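Long-range contacts in peptide methionine sulfoxide reductase msrA/msrB (PDB 3BQG), which reduces methionine sulfoxide, probably its S epimer at sulfur, back to methionine in peptides, through a sulfenic acid intermediate: residues A[14-23]-A[153-162]; A[68-76]-A[106-114]. The protein carries 1 engineered substitution. All coordinates share one frame; numbering follows the deposited sequence.

Contact 1 (A[14-23]-A[153-162]); sequences WGLEAYFQRI and YSHIDIRKAD. Engineered in segment 153-162: S154 (natural residue Cys).
R22 takes hold of D162 side-on in a salt bridge: NE (3.3 Å) and NH1 (2.8 Å) both donate to the single oxygen OD1, which lies in the plane of the guanidinium, while OD2 also lies close to NH1. The NH1 bond to OD1 is the straighter of the two, at 160°, and uses the syn lone pair; the carboxylate itself is turned 52° from the guanidinium. A bend at chi3 (59°) carries the arginine past I158, whose CG2 sits against its CD. At the other end, water 1 joins the segments, accepting from G15 N at 3.0 Å and lying 2.8 Å from H155 ND1 at the ring edge; H155 NE2 is taken up by G10 O. W14, in the GCFW signature of MsrA enzymes, starts helix 14-21 just after C12, which is modified here to S-hydroxycysteine, and a loop with a 3-10 turn at 158-161 runs along this helix. The engineered S154 gives its OG proton to I156 O in the carbonyl plane (2.8 Å). W14 NE1 bonds to H142, but Y153 O, 3.6 Å from W14 CE3 at the indole edge, is buried with no polar partner. Between the polar ends, A161 CB packs 3.5 Å from Y19 CE1 and also touches I23 CG1, while I156 CD1 reaches the backbone of L16. The hydroxyl of Y19 is satisfied by the carbonyl of Y74 on helix 68-78.

Contact 2 (A[68-76]-A[106-114]); sequences LDDILQYFF and EKAVIAAAL
With chi1 at 175° and chi2 at 52°, L68 lays its CD2 against helix 106-114, where it meets V109 CG1 at 3.9 Å and E106 CB at 4.0 Å. One turn on, L72 takes the other common course: CG stands beside the backbone N, and the extended second torsion makes CD1 the leading methyl. That methyl lands 3.6 Å from A113 CB and lies near the CA of I110, so it settles between I110 and A113, about one turn apart on the facing helix. F76 completes the row. Its ring crosses the side chain of L114 at about a right angle, and CZ comes within 3.6 Å of L114 CD2.

L68, L72 and F76 follow one another every fourth residue, as do E106, I110 and L114 on the partner. The helix axes pass 10.4 Å apart at a crossing angle of -42°, consistent with ridges-into-grooves packing of two such i, i+4 rows. The small A113 sits at the nearest backbone approach, its CA across from that of D69. Both helices rest on the mixed sheet: F75 and I110 each touch V99 on strand 97-101, while L68 reaches I6 on strand 3-10.

At the Q73 end, water 2 lies 2.9 Å from Q73 OE1 and 2.8 Å from A113 O and can donate to both, although more acceptors compete for its protons. At the L68 end, E106 contributes mainly aliphatic carbon, its CB and CG lying against L68. With no direct hydrogen bond or salt bridge across the pair, shape fit probably sets how the helices sit against each other, together with the sheet beneath; water 2 adds a bridge at the edge.

Overall arrangement
Contact 2 is nested in the chain inside the long loop closed by contact 1, and their centres lie 18 Å apart. Helix 68-76 connects them: Y74, which takes no part in contact 2, packs its ring on I23 and A161 of contact 1, while F20 reaches the carbonyl of I71. Both are partly buried. Contact 1 brings a C-terminal loop against the helix that follows the modified cysteine, and mixes charge, bound water and apolar packing, with its salt bridge between exposed residues. Contact 2 pairs two regular helices over the sheet; its chemistry is almost wholly apolar, with L72, I110, A113 and F76 buried and V109 at the surface.

Contact 1 (A[14-23]-A[153-162])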
loop_
_atom_site.group_PDB
_atom_site.type_symbol
_atom_site.label_atom_id
_atom_site.label_comp_id
_atom_site.label_asym_id
_atom_site.label_seq_id
_atom_site.Cartn_x
_atom_site.Cartn_y
_atom_site.Cartn_z
ATOM N N TRP A 14 0.832 4.650 -7.987
ATOM C CA TRP A 14 1.146 4.145 -9.328
ATOM C C TRP A 14 2.169 3.015 -9.223
ATOM O O TRP A 14 1.938 1.903 -9.702
ATOM C CB TRP A 14 1.724 5.246 -10.227
ATOM C CG TRP A 14 0.797 6.391 -10.537
ATOM C CD1 TRP A 14 -0.568 6.400 -10.449
ATOM C CD2 TRP A 14 1.178 7.681 -11.030
ATOM N NE1 TRP A 14 -1.059 7.620 -10.860
ATOM C CE2 TRP A 14 -0.010 8.423 -11.221
ATOM C CE3 TRP A 14 2.408 8.281 -11.331
ATOM C CZ2 TRP A 14 -0.004 9.741 -11.701
ATOM C CZ3 TRP A 14 2.415 9.593 -11.811
ATOM C CH2 TRP A 14 1.213 10.308 -11.989
ATOM N N GLY A 15 3.297 3.306 -8.581
ATOM C CA GLY A 15 4.345 2.312 -8.428
ATOM C C GLY A 15 3.979 1.121 -7.552
ATOM O O GLY A 15 4.264 -0.023 -7.909
ATOM N N LEU A 16 3.345 1.377 -6.410
ATOM C CA LEU A 16 2.971 0.295 -5.508
ATOM C C LEU A 16 1.953 -0.649 -6.145
ATOM O O LEU A 16 2.004 -1.858 -5.931
ATOM C CB LEU A 16 2.414 0.866 -4.199
ATOM C CG LEU A 16 2.108 -0.132 -3.072
ATOM C CD1 LEU A 16 3.376 -0.855 -2.647
ATOM C CD2 LEU A 16 1.504 0.618 -1.889
ATOM N N GLU A 17 1.019 -0.098 -6.918
ATOM C CA GLU A 17 0.011 -0.928 -7.568
ATOM C C GLU A 17 0.672 -1.799 -8.630
ATOM O O GLU A 17 0.468 -3.013 -8.670
ATOM C CB GLU A 17 -1.062 -0.072 -8.236
ATOM C CG GLU A 17 -1.991 -0.900 -9.126
ATOM C CD GLU A 17 -2.723 -0.061 -10.144
ATOM O OE1 GLU A 17 -2.055 0.702 -10.874
ATOM O OE2 GLU A 17 -3.965 -0.163 -10.218
ATOM N N ALA A 18 1.464 -1.163 -9.486
ATOM C CA ALA A 18 2.162 -1.872 -10.554
ATOM C C ALA A 18 2.985 -3.007 -9.963
ATOM O O ALA A 18 3.090 -4.090 -10.533
ATOM C CB ALA A 18 3.069 -0.905 -11.303
ATOM N N TYR A 19 3.573 -2.737 -8.807
ATOM C CA TYR A 19 4.389 -3.713 -8.099
ATOM C C TYR A 19 3.582 -4.943 -7.663
ATOM O O TYR A 19 3.968 -6.073 -7.951
ATOM C CB TYR A 19 5.027 -3.031 -6.880
ATOM C CG TYR A 19 5.772 -3.939 -5.933
ATOM C CD1 TYR A 19 7.014 -4.478 -6.272
ATOM C CD2 TYR A 19 5.246 -4.234 -4.677
ATOM C CE1 TYR A 19 7.714 -5.288 -5.374
ATOM C CE2 TYR A 19 5.935 -5.037 -3.780
ATOM C CZ TYR A 19 7.166 -5.561 -4.130
ATOM O OH TYR A 19 7.846 -6.344 -3.224
ATOM N N PHE A 20 2.461 -4.733 -6.977
ATOM C CA PHE A 20 1.665 -5.867 -6.508
ATOM C C PHE A 20 0.987 -6.688 -7.607
ATOM O O PHE A 20 0.730 -7.876 -7.423
ATOM C CB PHE A 20 0.639 -5.401 -5.464
ATOM C CG PHE A 20 1.178 -5.423 -4.059
ATOM C CD1 PHE A 20 1.163 -6.598 -3.314
ATOM C CD2 PHE A 20 1.784 -4.295 -3.518
ATOM C CE1 PHE A 20 1.756 -6.658 -2.050
ATOM C CE2 PHE A 20 2.385 -4.339 -2.255
ATOM C CZ PHE A 20 2.369 -5.526 -1.516
ATOM N N GLN A 21 0.715 -6.070 -8.751
ATOM C CA GLN A 21 0.084 -6.781 -9.862
ATOM C C GLN A 21 0.997 -7.857 -10.450
ATOM O O GLN A 21 0.517 -8.865 -10.969
ATOM C CB GLN A 21 -0.323 -5.796 -10.965
ATOM C CG GLN A 21 -1.595 -5.019 -10.666
ATOM C CD GLN A 21 -2.851 -5.859 -10.851
ATOM O OE1 GLN A 21 -2.912 -7.012 -10.423
ATOM N NE2 GLN A 21 -3.863 -5.278 -11.481
ATOM N N ARG A 22 2.309 -7.647 -10.367
ATOM C CA ARG A 22 3.272 -8.612 -10.902
ATOM C C ARG A 22 3.454 -9.858 -10.043
ATOM O O ARG A 22 4.088 -10.821 -10.471
ATOM C CB ARG A 22 4.647 -7.954 -11.091
ATOM C CG ARG A 22 4.735 -6.982 -12.255
ATOM C CD ARG A 22 6.152 -6.433 -12.430
ATOM N NE ARG A 22 7.137 -7.487 -12.673
ATOM C CZ ARG A 22 8.024 -7.464 -13.663
ATOM N NH1 ARG A 22 8.884 -8.462 -13.810
ATOM N NH2 ARG A 22 8.046 -6.447 -14.513
ATOM N N ILE A 23 2.897 -9.852 -8.838
ATOM C CA ILE A 23 3.052 -10.983 -7.929
ATOM C C ILE A 23 2.004 -12.084 -8.087
ATOM O O ILE A 23 0.801 -11.826 -8.027
ATOM C CB ILE A 23 3.054 -10.489 -6.463
ATOM C CG1 ILE A 23 4.171 -9.455 -6.275
ATOM C CG2 ILE A 23 3.256 -11.660 -5.510
ATOM C CD1 ILE A 23 4.167 -8.784 -4.920
ATOM N N TYR A 153 5.975 7.918 -13.965
ATOM C CA TYR A 153 6.798 8.031 -12.769
ATOM C C TYR A 153 6.570 6.877 -11.794
ATOM O O TYR A 153 5.442 6.413 -11.615
ATOM C CB TYR A 153 6.502 9.366 -12.071
ATOM C CG TYR A 153 7.035 9.469 -10.660
ATOM C CD1 TYR A 153 8.407 9.513 -10.409
ATOM C CD2 TYR A 153 6.166 9.496 -9.570
ATOM C CE1 TYR A 153 8.900 9.579 -9.100
ATOM C CE2 TYR A 153 6.644 9.561 -8.262
ATOM C CZ TYR A 153 8.010 9.600 -8.033
ATOM O OH TYR A 153 8.486 9.649 -6.740
ATOM N N SER A 154 7.650 6.421 -11.167
ATOM C CA SER A 154 7.574 5.336 -10.192
ATOM C C SER A 154 8.758 5.393 -9.237
ATOM O O SER A 154 9.913 5.384 -9.664
ATOM C CB SER A 154 7.553 3.974 -10.889
ATOM O OG SER A 154 7.546 2.926 -9.935
ATOM N N HIS A 155 8.464 5.457 -7.941
ATOM C CA HIS A 155 9.505 5.511 -6.922
ATOM C C HIS A 155 9.927 4.092 -6.541
ATOM O O HIS A 155 10.817 3.897 -5.717
ATOM C CB HIS A 155 8.991 6.255 -5.680
ATOM C CG HIS A 155 7.854 5.566 -4.985
ATOM N ND1 HIS A 155 6.651 5.300 -5.604
ATOM C CD2 HIS A 155 7.742 5.084 -3.723
ATOM C CE1 HIS A 155 5.847 4.681 -4.755
ATOM N NE2 HIS A 155 6.485 4.537 -3.606
ATOM N N ILE A 156 9.291 3.103 -7.160
ATOM C CA ILE A 156 9.588 1.705 -6.870
ATOM C C ILE A 156 10.067 0.935 -8.100
ATOM O O ILE A 156 9.532 1.101 -9.190
ATOM C CB ILE A 156 8.342 0.985 -6.313
ATOM C CG1 ILE A 156 7.846 1.696 -5.048
ATOM C CG2 ILE A 156 8.669 -0.476 -6.013
ATOM C CD1 ILE A 156 6.544 1.150 -4.507
ATOM N N ASP A 157 11.086 0.101 -7.913
ATOM C CA ASP A 157 11.616 -0.726 -8.991
ATOM C C ASP A 157 10.693 -1.936 -9.036
ATOM O O ASP A 157 10.950 -2.952 -8.387
ATOM C CB ASP A 157 13.047 -1.172 -8.677
ATOM C CG ASP A 157 13.669 -1.987 -9.806
ATOM O OD1 ASP A 157 12.937 -2.399 -10.733
ATOM O OD2 ASP A 157 14.894 -2.223 -9.758
ATOM N N ILE A 158 9.614 -1.812 -9.798
ATOM C CA ILE A 158 8.627 -2.873 -9.912
ATOM C C ILE A 158 9.224 -4.254 -10.186
ATOM O O ILE A 158 8.609 -5.275 -9.873
ATOM C CB ILE A 158 7.584 -2.509 -10.996
ATOM C CG1 ILE A 158 6.961 -1.151 -10.659
ATOM C CG2 ILE A 158 6.489 -3.556 -11.056
ATOM C CD1 ILE A 158 6.416 -1.068 -9.253
ATOM N N ARG A 159 10.424 -4.284 -10.761
ATOM C CA ARG A 159 11.092 -5.546 -11.075
ATOM C C ARG A 159 11.274 -6.395 -9.818
ATOM O O ARG A 159 11.155 -7.621 -9.855
ATOM C CB ARG A 159 12.477 -5.286 -11.669
ATOM C CG ARG A 159 12.531 -4.321 -12.839
ATOM C CD ARG A 159 13.994 -4.037 -13.184
ATOM N NE ARG A 159 14.241 -3.182 -14.350
ATOM C CZ ARG A 159 13.328 -2.762 -15.226
ATOM N NH1 ARG A 159 13.702 -1.995 -16.246
ATOM N NH2 ARG A 159 12.047 -3.085 -15.092
ATOM N N LYS A 160 11.578 -5.727 -8.708
ATOM C CA LYS A 160 11.806 -6.389 -7.429
ATOM C C LYS A 160 10.676 -7.307 -6.974
ATOM O O LYS A 160 10.845 -8.088 -6.041
ATOM C CB LYS A 160 12.080 -5.344 -6.350
ATOM C CG LYS A 160 13.330 -4.521 -6.612
ATOM C CD LYS A 160 13.678 -3.649 -5.415
ATOM C CE LYS A 160 14.973 -2.875 -5.652
ATOM N NZ LYS A 160 15.368 -2.047 -4.476
ATOM N N ALA A 161 9.523 -7.218 -7.626
ATOM C CA ALA A 161 8.396 -8.068 -7.257
ATOM C C ALA A 161 8.671 -9.514 -7.661
ATOM O O ALA A 161 8.096 -10.445 -7.095
ATOM C CB ALA A 161 7.118 -7.571 -7.930
ATOM N N ASP A 162 9.565 -9.687 -8.632
ATOM C CA ASP A 162 9.916 -11.009 -9.142
ATOM C C ASP A 162 10.759 -11.841 -8.186
ATOM O O ASP A 162 10.775 -13.068 -8.275
ATOM C CB ASP A 162 10.649 -10.875 -10.477
ATOM C CG ASP A 162 9.903 -9.999 -11.462
ATOM O OD1 ASP A 162 8.677 -10.188 -11.626
ATOM O OD2 ASP A 162 10.543 -9.121 -12.076
HETATM O O HOH W 1 5.166 5.536 -8.001
#

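Contact 2 (A[68-76]-A[106-114])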
loop_
_atom_site.group_PDB
_atom_site.type_symbol
_atom_site.label_atom_id
_atom_site.label_comp_id
_atom_site.label_asym_id
_atom_site.label_seq_id
_atom_site.Cartn_x
_atom_site.Cartn_y
_atom_site.Cartn_z
ATOM N N LEU A 68 -1.091 -13.270 4.811
ATOM C CA LEU A 68 -0.977 -11.842 5.078
ATOM C C LEU A 68 0.488 -11.459 5.293
ATOM O O LEU A 68 0.913 -10.369 4.911
ATOM C CB LEU A 68 -1.793 -11.460 6.316
ATOM C CG LEU A 68 -1.684 -10.013 6.818
ATOM C CD1 LEU A 68 -1.940 -9.023 5.685
ATOM C CD2 LEU A 68 -2.687 -9.804 7.947
ATOM N N ASP A 69 1.261 -12.354 5.900
ATOM C CA ASP A 69 2.668 -12.059 6.133
ATOM C C ASP A 69 3.431 -11.966 4.822
ATOM O O ASP A 69 4.261 -11.075 4.655
ATOM C CB ASP A 69 3.331 -13.117 7.011
ATOM C CG ASP A 69 4.781 -12.779 7.303
ATOM O OD1 ASP A 69 5.022 -11.762 7.998
ATOM O OD2 ASP A 69 5.676 -13.510 6.823
ATOM N N ASP A 70 3.166 -12.890 3.899
ATOM C CA ASP A 70 3.841 -12.849 2.606
ATOM C C ASP A 70 3.586 -11.477 1.996
ATOM O O ASP A 70 4.510 -10.814 1.524
ATOM C CB ASP A 70 3.302 -13.919 1.649
ATOM C CG ASP A 70 3.532 -15.331 2.148
ATOM O OD1 ASP A 70 4.464 -15.546 2.954
ATOM O OD2 ASP A 70 2.783 -16.233 1.716
ATOM N N ILE A 71 2.324 -11.053 2.014
ATOM C CA ILE A 71 1.950 -9.749 1.463
ATOM C C ILE A 71 2.728 -8.626 2.152
ATOM O O ILE A 71 3.195 -7.691 1.498
ATOM C CB ILE A 71 0.436 -9.476 1.631
ATOM C CG1 ILE A 71 -0.375 -10.450 0.768
ATOM C CG2 ILE A 71 0.120 -8.032 1.251
ATOM C CD1 ILE A 71 -0.165 -10.276 -0.736
ATOM N N LEU A 72 2.865 -8.718 3.473
ATOM C CA LEU A 72 3.590 -7.693 4.212
ATOM C C LEU A 72 5.084 -7.689 3.877
ATOM O O LEU A 72 5.706 -6.626 3.819
ATOM C CB LEU A 72 3.376 -7.865 5.719
ATOM C CG LEU A 72 1.932 -7.630 6.186
ATOM C CD1 LEU A 72 1.847 -7.759 7.702
ATOM C CD2 LEU A 72 1.467 -6.242 5.751
ATOM N N GLN A 73 5.665 -8.866 3.654
ATOM C CA GLN A 73 7.081 -8.922 3.308
ATOM C C GLN A 73 7.316 -8.232 1.963
ATOM O O GLN A 73 8.286 -7.490 1.806
ATOM C CB GLN A 73 7.572 -10.372 3.264
ATOM C CG GLN A 73 7.492 -11.075 4.614
ATOM C CD GLN A 73 8.257 -10.337 5.706
ATOM O OE1 GLN A 73 7.697 -9.975 6.741
ATOM N NE2 GLN A 73 9.543 -10.116 5.477
ATOM N N TYR A 74 6.431 -8.466 0.999
ATOM C CA TYR A 74 6.548 -7.824 -0.311
ATOM C C TYR A 74 6.439 -6.307 -0.132
ATOM O O TYR A 74 7.119 -5.536 -0.809
ATOM C CB TYR A 74 5.431 -8.304 -1.248
ATOM C CG TYR A 74 5.699 -9.643 -1.907
ATOM C CD1 TYR A 74 6.733 -9.790 -2.834
ATOM C CD2 TYR A 74 4.898 -10.750 -1.632
ATOM C CE1 TYR A 74 6.961 -11.005 -3.479
ATOM C CE2 TYR A 74 5.114 -11.975 -2.273
ATOM C CZ TYR A 74 6.146 -12.090 -3.196
ATOM O OH TYR A 74 6.356 -13.279 -3.856
ATOM N N PHE A 75 5.572 -5.898 0.789
ATOM C CA PHE A 75 5.356 -4.484 1.093
ATOM C C PHE A 75 6.657 -3.869 1.599
ATOM O O PHE A 75 7.140 -2.878 1.049
ATOM C CB PHE A 75 4.269 -4.358 2.167
ATOM C CG PHE A 75 3.960 -2.945 2.574
ATOM C CD1 PHE A 75 3.404 -2.047 1.669
ATOM C CD2 PHE A 75 4.170 -2.530 3.886
ATOM C CE1 PHE A 75 3.060 -0.755 2.065
ATOM C CE2 PHE A 75 3.830 -1.234 4.296
ATOM C CZ PHE A 75 3.269 -0.349 3.382
ATOM N N PHE A 76 7.221 -4.476 2.644
ATOM C CA PHE A 76 8.459 -3.995 3.259
ATOM C C PHE A 76 9.667 -3.982 2.331
ATOM O O PHE A 76 10.629 -3.257 2.575
ATOM C CB PHE A 76 8.814 -4.832 4.496
ATOM C CG PHE A 76 7.813 -4.736 5.614
ATOM C CD1 PHE A 76 7.308 -3.501 6.013
ATOM C CD2 PHE A 76 7.379 -5.881 6.270
ATOM C CE1 PHE A 76 6.381 -3.409 7.057
ATOM C CE2 PHE A 76 6.456 -5.801 7.313
ATOM C CZ PHE A 76 5.955 -4.563 7.704
ATOM N N GLU A 106 -6.547 -9.132 12.452
ATOM C CA GLU A 106 -5.328 -8.875 11.688
ATOM C C GLU A 106 -4.400 -7.837 12.310
ATOM O O GLU A 106 -3.233 -7.725 11.922
ATOM C CB GLU A 106 -5.689 -8.467 10.255
ATOM C CG GLU A 106 -6.523 -9.518 9.533
ATOM C CD GLU A 106 -6.846 -9.158 8.101
ATOM O OE1 GLU A 106 -7.283 -8.014 7.853
ATOM O OE2 GLU A 106 -6.682 -10.030 7.219
ATOM N N LYS A 107 -4.907 -7.086 13.285
ATOM C CA LYS A 107 -4.096 -6.062 13.934
ATOM C C LYS A 107 -2.848 -6.658 14.587
ATOM O O LYS A 107 -1.737 -6.155 14.406
ATOM C CB LYS A 107 -4.917 -5.326 15.000
ATOM C CG LYS A 107 -4.227 -4.079 15.533
ATOM C CD LYS A 107 -4.950 -3.501 16.733
ATOM C CE LYS A 107 -4.363 -2.152 17.122
ATOM N NZ LYS A 107 -4.578 -1.154 16.030
ATOM N N ALA A 108 -3.038 -7.726 15.357
ATOM C CA ALA A 108 -1.930 -8.372 16.048
ATOM C C ALA A 108 -0.935 -8.970 15.057
ATOM O O ALA A 108 0.268 -8.938 15.281
ATOM C CB ALA A 108 -2.463 -9.452 16.981
ATOM N N VAL A 109 -1.437 -9.512 13.954
ATOM C CA VAL A 109 -0.555 -10.097 12.954
ATOM C C VAL A 109 0.323 -9.018 12.327
ATOM O O VAL A 109 1.525 -9.221 12.125
ATOM C CB VAL A 109 -1.358 -10.804 11.852
ATOM C CG1 VAL A 109 -0.426 -11.317 10.771
ATOM C CG2 VAL A 109 -2.132 -11.965 12.456
ATOM N N ILE A 110 -0.279 -7.869 12.029
ATOM C CA ILE A 110 0.447 -6.758 11.427
ATOM C C ILE A 110 1.489 -6.191 12.390
ATOM O O ILE A 110 2.610 -5.902 11.984
ATOM C CB ILE A 110 -0.532 -5.652 10.985
ATOM C CG1 ILE A 110 -1.481 -6.222 9.923
ATOM C CG2 ILE A 110 0.234 -4.450 10.437
ATOM C CD1 ILE A 110 -2.598 -5.280 9.534
ATOM N N ALA A 111 1.127 -6.056 13.664
ATOM C CA ALA A 111 2.050 -5.534 14.676
ATOM C C ALA A 111 3.268 -6.444 14.859
ATOM O O ALA A 111 4.392 -5.965 15.033
ATOM C CB ALA A 111 1.330 -5.362 16.007
ATOM N N ALA A 112 3.042 -7.755 14.820
ATOM C CA ALA A 112 4.128 -8.718 14.974
ATOM C C ALA A 112 5.082 -8.613 13.789
ATOM O O ALA A 112 6.302 -8.732 13.945
ATOM C CB ALA A 112 3.561 -10.139 15.070
ATOM N N ALA A 113 4.522 -8.401 12.602
ATOM C CA ALA A 113 5.335 -8.272 11.397
ATOM C C ALA A 113 6.191 -7.010 11.488
ATOM O O ALA A 113 7.347 -7.003 11.076
ATOM C CB ALA A 113 4.443 -8.220 10.157
ATOM N N LEU A 114 5.614 -5.937 12.018
ATOM C CA LEU A 114 6.348 -4.685 12.167
ATOM C C LEU A 114 7.459 -4.835 13.212
ATOM O O LEU A 114 8.560 -4.302 13.047
ATOM C CB LEU A 114 5.399 -3.556 12.581
ATOM C CG LEU A 114 4.482 -3.015 11.479
ATOM C CD1 LEU A 114 3.496 -2.044 12.063
ATOM C CD2 LEU A 114 5.316 -2.333 10.412
HETATM O O HOH W 2 8.551 -8.592 9.117
#